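Local coordinates for protein group 3 allergen SMIPP-S YvT004A06 (Sarcoptes scabiei type hominis, PDB 3H7T) that has the fold of a trypsin-like serine protease but is an inactivated paralogue, probably without proteolytic activity, that carries zinc ions in the crystal, at residues Lys23-Gly28 and Ser123-Thr128; Ile53-Ser58 and Lys63-Met68; Tyr112-Asp117 and Gly168-Gly173; Thr179-Gly184 and Ser212-Val217. All blocks are in the same frame, centred on the assembly; numbering follows the deposited sequence.

Interaction 1: Lys23-Gly28 and Ser123-Thr128; sequences KPFCGG and SGWGST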
# COMPACT_ATOMS: atom_id res chain seq x y z
N LYS A 23 6.99 -11.37 10.92
CA LYS A 23 7.46 -10.23 10.14
C LYS A 23 6.53 -9.02 10.34
O LYS A 23 5.43 -9.17 10.88
CB LYS A 23 7.53 -10.62 8.66
CG LYS A 23 8.60 -11.67 8.32
CD LYS A 23 9.95 -11.03 8.04
N PRO A 24 6.97 -7.82 9.91
CA PRO A 24 6.16 -6.60 10.02
C PRO A 24 4.78 -6.71 9.36
O PRO A 24 4.65 -7.34 8.31
CB PRO A 24 7.00 -5.55 9.29
CG PRO A 24 8.39 -6.02 9.47
CD PRO A 24 8.33 -7.51 9.42
N PHE A 25 3.78 -6.10 9.99
CA PHE A 25 2.44 -5.95 9.42
C PHE A 25 2.49 -5.00 8.22
O PHE A 25 3.31 -4.07 8.18
CB PHE A 25 1.47 -5.41 10.48
CG PHE A 25 0.06 -5.19 9.98
CD1 PHE A 25 -0.85 -6.23 9.95
CD2 PHE A 25 -0.35 -3.93 9.56
CE1 PHE A 25 -2.15 -6.03 9.51
CE2 PHE A 25 -1.64 -3.72 9.10
CZ PHE A 25 -2.55 -4.77 9.07
N CYS A 26 1.62 -5.25 7.25
CA CYS A 26 1.38 -4.37 6.11
C CYS A 26 -0.09 -4.28 5.79
O CYS A 26 -0.88 -5.15 6.19
CB CYS A 26 2.09 -4.90 4.87
SG CYS A 26 3.86 -4.64 4.89
N GLY A 27 -0.46 -3.23 5.07
CA GLY A 27 -1.80 -3.10 4.53
C GLY A 27 -1.84 -3.66 3.11
O GLY A 27 -0.80 -4.02 2.54
N GLY A 28 -3.04 -3.74 2.56
CA GLY A 28 -3.26 -4.26 1.21
C GLY A 28 -4.57 -3.73 0.67
O GLY A 28 -5.28 -2.98 1.35
N SER A 123 -5.36 4.78 3.67
CA SER A 123 -5.97 4.16 4.84
C SER A 123 -5.17 2.93 5.25
O SER A 123 -4.75 2.14 4.40
CB SER A 123 -7.44 3.81 4.56
OG SER A 123 -7.54 2.97 3.43
N GLY A 124 -4.94 2.79 6.55
CA GLY A 124 -4.19 1.65 7.06
C GLY A 124 -4.10 1.62 8.57
O GLY A 124 -4.73 2.43 9.26
N TRP A 125 -3.30 0.69 9.07
CA TRP A 125 -3.17 0.44 10.51
C TRP A 125 -1.74 0.66 11.02
O TRP A 125 -1.37 0.12 12.06
CB TRP A 125 -3.57 -1.00 10.83
CG TRP A 125 -5.01 -1.34 10.58
CD1 TRP A 125 -6.03 -1.30 11.48
CD2 TRP A 125 -5.56 -1.83 9.36
NE1 TRP A 125 -7.20 -1.71 10.90
CE2 TRP A 125 -6.95 -2.05 9.59
CE3 TRP A 125 -5.03 -2.11 8.09
CZ2 TRP A 125 -7.81 -2.51 8.59
CZ3 TRP A 125 -5.90 -2.58 7.10
CH2 TRP A 125 -7.27 -2.78 7.36
N GLY A 126 -0.95 1.46 10.31
CA GLY A 126 0.42 1.75 10.73
C GLY A 126 0.49 2.70 11.92
O GLY A 126 -0.54 3.22 12.37
N SER A 127 1.72 2.95 12.39
CA SER A 127 1.95 3.83 13.54
C SER A 127 1.37 5.22 13.31
O SER A 127 1.30 5.69 12.16
CB SER A 127 3.44 3.89 13.86
OG SER A 127 3.68 4.61 15.06
N THR A 128 0.95 5.87 14.40
CA THR A 128 0.33 7.19 14.34
C THR A 128 1.18 8.31 14.96
O THR A 128 0.69 9.42 15.19
CB THR A 128 -1.07 7.19 14.99
OG1 THR A 128 -0.96 6.80 16.36
CG2 THR A 128 -2.02 6.21 14.25
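Trp125 and Phe25 carry most of this contact, and the indole is the easier of the two to trace outward. Its CB starts the contact, lying 3.8 Å from Phe25 CE2 and pointing at the facing segment. With Trp125 CG set anti to the carbonyl carbon (chi1 -65°), the six-membered ring is carried to Phe25. There Trp125 CE3 comes 3.8 Å from Phe25 CZ and sits at the edge of the phenyl ring, in its plane. The two ring planes stand at 90° with centroids 5.9 Å apart; the pair is oblique, neither a stack nor T-shaped. Trp125 CE3 also comes within 4.9 Å of Gly27 CA.

Strand 26-30 belongs to the N-terminal barrel of the chymotrypsin fold and strand 119-124 to the C-terminal sheet, which places the pair at the seam between the two halves. Gly27 is backbone-bonded to Ala186, which occupies the place of the nucleophilic serine in the Gly-Asp-Ser-Gly motif of active trypsins. Cys26, turned away from the indole, is held in the disulfide to Cys42. Phe25 also makes a cation-pi contact with Arg60, which touches Trp125 as well. At the far end of the indole, Trp125 NE1 is hydrogen-bonded to the backbone oxygen of Ser58.

Interaction 2: Ile53-Ser58 and Lys63-Met68; sequences IHYGSS and KGTSVM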
# COMPACT_ATOMS: atom_id res chain seq x y z
N ILE A 53 -4.54 -12.82 5.01
CA ILE A 53 -5.24 -11.62 4.57
C ILE A 53 -6.45 -11.42 5.48
O ILE A 53 -7.33 -12.28 5.55
CB ILE A 53 -5.68 -11.72 3.08
CG1 ILE A 53 -4.46 -11.75 2.15
CG2 ILE A 53 -6.58 -10.55 2.69
CD1 ILE A 53 -3.99 -13.17 1.83
N HIS A 54 -6.48 -10.27 6.16
CA HIS A 54 -7.55 -9.95 7.11
C HIS A 54 -8.43 -8.87 6.50
O HIS A 54 -7.97 -7.77 6.21
CB HIS A 54 -6.94 -9.49 8.45
CG HIS A 54 -7.96 -9.07 9.47
ND1 HIS A 54 -8.80 -9.97 10.11
CD2 HIS A 54 -8.26 -7.86 9.99
CE1 HIS A 54 -9.57 -9.32 10.95
NE2 HIS A 54 -9.27 -8.04 10.90
N TYR A 55 -9.71 -9.21 6.29
CA TYR A 55 -10.65 -8.33 5.59
C TYR A 55 -11.99 -8.14 6.31
O TYR A 55 -12.36 -8.94 7.17
CB TYR A 55 -10.87 -8.80 4.15
CG TYR A 55 -11.65 -10.10 3.95
CD1 TYR A 55 -13.04 -10.08 3.84
CD2 TYR A 55 -10.99 -11.32 3.81
CE1 TYR A 55 -13.76 -11.25 3.63
CE2 TYR A 55 -11.70 -12.50 3.60
CZ TYR A 55 -13.09 -12.46 3.50
OH TYR A 55 -13.80 -13.62 3.28
N GLY A 56 -12.69 -7.06 5.95
CA GLY A 56 -14.03 -6.77 6.47
C GLY A 56 -14.09 -6.25 7.90
O GLY A 56 -15.14 -6.32 8.54
N SER A 57 -12.97 -5.72 8.40
CA SER A 57 -12.93 -5.19 9.76
C SER A 57 -12.17 -3.86 9.84
O SER A 57 -11.19 -3.67 9.12
CB SER A 57 -12.29 -6.21 10.70
OG SER A 57 -12.25 -5.73 12.03
N SER A 58 -12.65 -2.96 10.70
CA SER A 58 -11.92 -1.73 11.05
C SER A 58 -10.70 -2.02 11.93
O SER A 58 -9.81 -1.17 12.07
CB SER A 58 -12.85 -0.76 11.79
OG SER A 58 -13.98 -0.41 11.02
N LYS A 63 -11.98 -9.46 14.38
CA LYS A 63 -13.37 -9.16 14.00
C LYS A 63 -13.67 -9.09 12.52
O LYS A 63 -14.57 -8.38 12.09
CB LYS A 63 -13.89 -7.90 14.71
CG LYS A 63 -14.64 -8.19 15.98
CD LYS A 63 -14.77 -6.96 16.83
CE LYS A 63 -15.39 -7.32 18.16
NZ LYS A 63 -14.85 -6.48 19.25
N GLY A 64 -12.92 -9.83 11.72
CA GLY A 64 -13.29 -9.94 10.32
C GLY A 64 -13.21 -11.38 9.89
O GLY A 64 -13.67 -12.29 10.58
N THR A 65 -12.60 -11.57 8.74
CA THR A 65 -12.37 -12.88 8.20
C THR A 65 -10.90 -12.93 7.80
O THR A 65 -10.36 -11.94 7.30
CB THR A 65 -13.28 -13.14 6.99
OG1 THR A 65 -14.61 -12.72 7.32
CG2 THR A 65 -13.28 -14.62 6.61
N SER A 66 -10.27 -14.06 8.05
CA SER A 66 -8.89 -14.27 7.65
C SER A 66 -8.84 -15.42 6.66
O SER A 66 -9.55 -16.41 6.80
CB SER A 66 -8.01 -14.57 8.86
OG SER A 66 -8.05 -13.48 9.78
N VAL A 67 -8.00 -15.26 5.64
CA VAL A 67 -7.85 -16.25 4.59
C VAL A 67 -6.36 -16.35 4.27
O VAL A 67 -5.66 -15.34 4.20
CB VAL A 67 -8.70 -15.88 3.33
CG1 VAL A 67 -8.28 -14.53 2.74
CG2 VAL A 67 -8.66 -16.98 2.29
N MET A 68 -5.89 -17.58 4.13
CA MET A 68 -4.48 -17.85 3.87
C MET A 68 -4.11 -17.47 2.44
O MET A 68 -4.96 -17.50 1.54
CB MET A 68 -4.18 -19.33 4.11
CG MET A 68 -2.94 -19.61 4.96
SD MET A 68 -2.95 -18.77 6.56
CE MET A 68 -2.09 -19.97 7.59
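Ile53 and Tyr55 face Val67 and Thr65 across an antiparallel ladder held by four backbone bonds. Ile53 N donates to Val67 O at 2.9 Å and Val67 N returns to Ile53 O; Tyr55 N reaches Thr65 O at 3.0 Å with an N-H...O angle of 170°, and Thr65 N answers to Tyr55 O. Between these hydrogen-bonded pairs lies the non-hydrogen-bonded pair His54-Ser66, with CA atoms 4.6 Å apart. On the face of Ile53, Tyr55, Thr65 and Val67, the tyrosine and threonine side chains run alongside each other. Thr65 CB stands over the phenol face, 3.9 Å from the ring centroid and 23° off the normal, a CH-pi contact, while Val67 CG1 reaches the edge of the same ring. CG of Tyr55 sits between the backbone N and the carbonyl carbon (chi1 70°), which folds the ring beneath Thr65.

These are hairpin strands of the closed N-terminal barrel in this trypsin-like fold, 51-55 also meeting strand 15-20 through the His54-Gly17 backbone bond. On the opposite face, His54 CE1 packs 3.5 Å from Gly64 N. His54 ND1 is buried without a partner, since Ser66 OG stays 3.6 Å away; NE2 makes weak bonds to Thr62 O and Tyr59 O. Farther out, Lys96 N anchors Tyr55 OH, Thr62 O receives a bond from Ser57 OG, and Val16 packs on Ile53 and Tyr55.

Interaction 3: Tyr112-Asp117 and Gly168-Gly173; sequences YDPEPD and GVFCAG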
# COMPACT_ATOMS: atom_id res chain seq x y z
N TYR A 112 -1.37 6.24 -15.34
CA TYR A 112 -1.97 7.28 -14.51
C TYR A 112 -0.93 7.87 -13.55
O TYR A 112 -0.14 7.14 -12.94
CB TYR A 112 -3.17 6.75 -13.72
CG TYR A 112 -3.92 7.85 -13.00
CD1 TYR A 112 -4.92 8.57 -13.64
CD2 TYR A 112 -3.60 8.20 -11.68
CE1 TYR A 112 -5.60 9.60 -12.99
CE2 TYR A 112 -4.26 9.23 -11.03
CZ TYR A 112 -5.26 9.92 -11.68
OH TYR A 112 -5.92 10.93 -11.03
N ASP A 113 -0.91 9.20 -13.44
CA ASP A 113 0.06 9.89 -12.59
C ASP A 113 -0.63 11.03 -11.87
O ASP A 113 -0.97 12.04 -12.49
CB ASP A 113 1.25 10.40 -13.44
CG ASP A 113 2.49 10.75 -12.59
OD1 ASP A 113 2.51 10.48 -11.37
OD2 ASP A 113 3.46 11.29 -13.17
N PRO A 114 -0.84 10.88 -10.54
CA PRO A 114 -1.60 11.89 -9.79
C PRO A 114 -0.95 13.27 -9.90
O PRO A 114 0.27 13.39 -9.74
CB PRO A 114 -1.54 11.40 -8.34
CG PRO A 114 -1.06 9.99 -8.39
CD PRO A 114 -0.26 9.86 -9.65
N GLU A 115 -1.77 14.29 -10.16
CA GLU A 115 -1.27 15.64 -10.36
C GLU A 115 -0.87 16.26 -9.03
O GLU A 115 -1.57 16.07 -8.04
CB GLU A 115 -2.33 16.52 -11.04
CG GLU A 115 -2.76 16.04 -12.42
CD GLU A 115 -3.36 17.15 -13.25
N PRO A 116 0.25 17.02 -9.01
CA PRO A 116 0.64 17.78 -7.81
C PRO A 116 -0.51 18.65 -7.33
O PRO A 116 -1.26 19.19 -8.14
CB PRO A 116 1.78 18.67 -8.31
CG PRO A 116 2.37 17.92 -9.45
CD PRO A 116 1.26 17.12 -10.08
N ASP A 117 -0.64 18.75 -6.01
CA ASP A 117 -1.70 19.54 -5.35
C ASP A 117 -3.07 18.87 -5.31
O ASP A 117 -3.99 19.37 -4.66
CB ASP A 117 -1.77 20.97 -5.92
CG ASP A 117 -0.51 21.77 -5.64
OD1 ASP A 117 0.21 21.45 -4.66
OD2 ASP A 117 -0.24 22.73 -6.39
N GLY A 168 8.11 5.25 -11.36
CA GLY A 168 7.19 4.22 -10.87
C GLY A 168 6.65 4.50 -9.46
O GLY A 168 5.93 3.67 -8.90
N VAL A 169 7.02 5.65 -8.90
CA VAL A 169 6.40 6.14 -7.67
C VAL A 169 5.90 7.56 -7.82
O VAL A 169 6.34 8.30 -8.71
CB VAL A 169 7.35 6.06 -6.41
CG1 VAL A 169 7.71 4.60 -6.10
CG2 VAL A 169 8.59 6.94 -6.56
N PHE A 170 4.97 7.95 -6.95
CA PHE A 170 4.64 9.35 -6.74
C PHE A 170 4.79 9.69 -5.27
O PHE A 170 4.81 8.79 -4.42
CB PHE A 170 3.24 9.70 -7.28
CG PHE A 170 2.10 9.09 -6.50
CD1 PHE A 170 1.57 9.73 -5.38
CD2 PHE A 170 1.53 7.89 -6.92
CE1 PHE A 170 0.49 9.18 -4.67
CE2 PHE A 170 0.45 7.32 -6.22
CZ PHE A 170 -0.08 7.97 -5.10
N CYS A 171 4.90 10.98 -4.97
CA CYS A 171 5.12 11.44 -3.60
C CYS A 171 3.87 12.14 -3.12
O CYS A 171 3.20 12.83 -3.90
CB CYS A 171 6.30 12.40 -3.53
SG CYS A 171 7.90 11.67 -3.98
N ALA A 172 3.56 11.96 -1.83
CA ALA A 172 2.42 12.62 -1.22
C ALA A 172 2.62 12.79 0.27
O ALA A 172 3.37 12.02 0.90
CB ALA A 172 1.12 11.87 -1.53
N GLY A 173 1.97 13.80 0.82
CA GLY A 173 2.10 14.16 2.22
C GLY A 173 3.38 14.94 2.47
O GLY A 173 3.88 15.64 1.59
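Phe170 meets Pro114 because its first torsion, 69°, holds CG between the backbone N and the carbonyl carbon and stands the ring up from strand 169-172 toward the loop. The proline carries a C-gamma exo pucker, and its CG is the atom presented to the phenyl ring. That CG lies 3.6 Å from the Phe170 ring centroid and 10° off the ring normal, which places it over the centre of the face: a CH-pi contact of good geometry. The distances from Pro114 CG to the six ring carbons accordingly span a narrow range, from 3.6 Å at CD2 to 4.1 Å at CE1. Pro114 CD adds a second approach at the same side of the ring, 3.8 Å from Phe170 CD2. The two side chains cross at about a right angle.

Asp113 adds a looser approach, its OD1 4.2 Å from Phe170 CB. The carboxylate is engaged by a salt bridge from OD1 to Arg149 NH2, and the same guanidinium nitrogen bonds Val169 O; one arginine thus ties the loop to the backbone of the strand.

The other face of Phe170 is turned to Phe214, the two ring planes being about 10° apart, so the phenyl lies between the proline and strand 212-216. Within the C-terminal sheet of the chymotrypsin fold, strand 169-172 runs antiparallel to both 140-147 and 212-216; Pro114 also packs on Val146 of the former, and the Cys152-Cys171 disulfide fastens the strand to helix 149-157.

Interaction 4: Thr179-Gly184 and Ser212-Val217; sequences TYIGYG and SVFLRV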
# COMPACT_ATOMS: atom_id res chain seq x y z
N THR A 179 1.47 14.98 7.34
CA THR A 179 0.78 13.71 7.16
C THR A 179 1.80 12.73 6.57
O THR A 179 2.47 13.06 5.61
CB THR A 179 -0.44 13.89 6.21
OG1 THR A 179 -1.36 14.82 6.79
CG2 THR A 179 -1.17 12.61 6.00
N TYR A 180 1.93 11.55 7.18
CA TYR A 180 3.00 10.60 6.79
C TYR A 180 2.56 9.15 6.89
O TYR A 180 1.72 8.78 7.71
CB TYR A 180 4.24 10.79 7.68
CG TYR A 180 4.77 12.21 7.78
CD1 TYR A 180 5.75 12.66 6.90
CD2 TYR A 180 4.32 13.08 8.78
CE1 TYR A 180 6.26 13.95 6.99
CE2 TYR A 180 4.81 14.38 8.87
CZ TYR A 180 5.78 14.81 7.97
OH TYR A 180 6.29 16.09 8.05
N ILE A 181 3.17 8.32 6.04
CA ILE A 181 3.07 6.86 6.16
C ILE A 181 3.86 6.45 7.41
O ILE A 181 5.01 6.85 7.58
CB ILE A 181 3.60 6.19 4.87
CG1 ILE A 181 2.61 6.42 3.71
CG2 ILE A 181 3.94 4.68 5.06
CD1 ILE A 181 1.21 5.76 3.92
N GLY A 182 3.22 5.67 8.29
CA GLY A 182 3.87 5.16 9.50
C GLY A 182 4.37 3.74 9.32
O GLY A 182 4.10 3.10 8.31
N TYR A 183 5.11 3.25 10.31
CA TYR A 183 5.59 1.86 10.32
C TYR A 183 4.36 0.96 10.38
O TYR A 183 3.49 1.17 11.21
CB TYR A 183 6.51 1.60 11.52
CG TYR A 183 7.09 0.20 11.59
CD1 TYR A 183 8.23 -0.14 10.86
CD2 TYR A 183 6.51 -0.79 12.40
CE1 TYR A 183 8.77 -1.43 10.92
CE2 TYR A 183 7.05 -2.08 12.47
CZ TYR A 183 8.18 -2.39 11.73
OH TYR A 183 8.72 -3.65 11.77
N GLY A 184 4.31 -0.04 9.50
CA GLY A 184 3.10 -0.84 9.32
C GLY A 184 2.16 -0.40 8.20
O GLY A 184 1.21 -1.10 7.86
N SER A 212 5.90 11.17 1.79
CA SER A 212 5.88 9.72 1.74
C SER A 212 5.87 9.21 0.29
O SER A 212 5.50 9.93 -0.63
CB SER A 212 4.67 9.17 2.51
OG SER A 212 4.77 9.52 3.88
N VAL A 213 6.25 7.95 0.10
CA VAL A 213 6.41 7.38 -1.24
C VAL A 213 5.39 6.29 -1.52
O VAL A 213 5.15 5.40 -0.68
CB VAL A 213 7.88 6.88 -1.43
CG1 VAL A 213 8.06 6.11 -2.75
CG2 VAL A 213 8.84 8.07 -1.36
N PHE A 214 4.80 6.35 -2.71
CA PHE A 214 3.72 5.47 -3.10
C PHE A 214 4.03 4.89 -4.46
O PHE A 214 4.32 5.63 -5.40
CB PHE A 214 2.40 6.24 -3.20
CG PHE A 214 1.88 6.77 -1.89
CD1 PHE A 214 0.92 6.06 -1.19
CD2 PHE A 214 2.34 7.99 -1.37
CE1 PHE A 214 0.43 6.53 0.03
CE2 PHE A 214 1.85 8.47 -0.15
CZ PHE A 214 0.90 7.73 0.55
N LEU A 215 3.92 3.57 -4.60
CA LEU A 215 4.01 2.95 -5.91
C LEU A 215 2.94 3.56 -6.81
O LEU A 215 1.77 3.67 -6.44
CB LEU A 215 3.83 1.44 -5.84
CG LEU A 215 4.03 0.74 -7.18
CD1 LEU A 215 5.33 -0.05 -7.16
CD2 LEU A 215 2.83 -0.15 -7.50
N ARG A 216 3.35 3.99 -8.00
CA ARG A 216 2.41 4.51 -8.99
C ARG A 216 1.81 3.30 -9.71
O ARG A 216 2.46 2.70 -10.58
CB ARG A 216 3.13 5.42 -10.00
CG ARG A 216 2.20 6.41 -10.71
CD ARG A 216 2.37 6.44 -12.22
NE ARG A 216 3.66 6.91 -12.66
CZ ARG A 216 3.92 7.45 -13.86
NH1 ARG A 216 5.15 7.82 -14.14
NH2 ARG A 216 2.96 7.64 -14.76
N VAL A 217 0.59 2.95 -9.33
CA VAL A 217 -0.09 1.78 -9.88
C VAL A 217 -0.24 1.83 -11.40
O VAL A 217 0.01 0.83 -12.07
CB VAL A 217 -1.46 1.51 -9.19
CG1 VAL A 217 -2.14 0.28 -9.79
CG2 VAL A 217 -1.26 1.29 -7.68
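Ile181 and Ser212 meet where the irregular chain 179-184 passes the start of strand 212-216, the nearest CA atoms being those of Tyr180 and Ser212 at 5.9 Å, without a beta bridge between the segments. The strand belongs to the C-terminal sheet of the chymotrypsin fold, and 179-184 runs into the position of the Gly-Asp-Ser-Gly motif of active trypsins, which starts at Gly184; here Asp185, next along, takes a bond from Gly182 N to its OD2.

One hydrogen bond joins the two segments: Ile181 N donates to Ser212 OG at 2.9 Å, and the 178° angle at the hydrogen makes it almost perfectly straight. Ser212 OG is anti to its own carbonyl carbon (chi1 -63°), and this rotation brings the hydroxyl over to the loop, where it also lies 3.6 Å from Tyr180 CA. The loop is thereby pinned to the strand through a side chain.

Beside the polar bond, Ile181 CG1 packs 3.6 Å from Ser212 CB, and the isoleucine continues toward Phe214, with the two side chains at a slant. Ala200 and Phe144 touch Ile181 as well, and Phe144 meets Phe214 edge-to-face, so the aliphatic chain enters an apolar cluster. Tyr180 OH bonds Glu178 OE1; Glu178 and Glu209 bind zinc, and the tyrosine side chain lies about 4 Å from a bound zinc ion. Ile181 CG1 lies 3.8 Å from Phe214 CZ, and Ile181 CD1, the tip, 3.9 Å from the same atom.

From the N terminus, residues 23-28, leading into strand 26-30, open interaction 1, which closes 95 positions on, at 123-128, and joins the two halves of the fold. Nested inside that loop, interaction 2 closes a short hairpin of the N-terminal barrel, and its residues 57-58 touch the indole of interaction 1. Interaction 3 opens at 112-117, before interaction 1 has closed, so these two cross; it ends at strand 169-172. Interaction 4 follows in series, joining 179-184 to strand 212-216, the neighbour of 169-172 in the C-terminal sheet. Ser127 N and Tyr183 O link interactions 1 and 4, while interactions 2 and 3 stand about 29 Å apart, centre to centre.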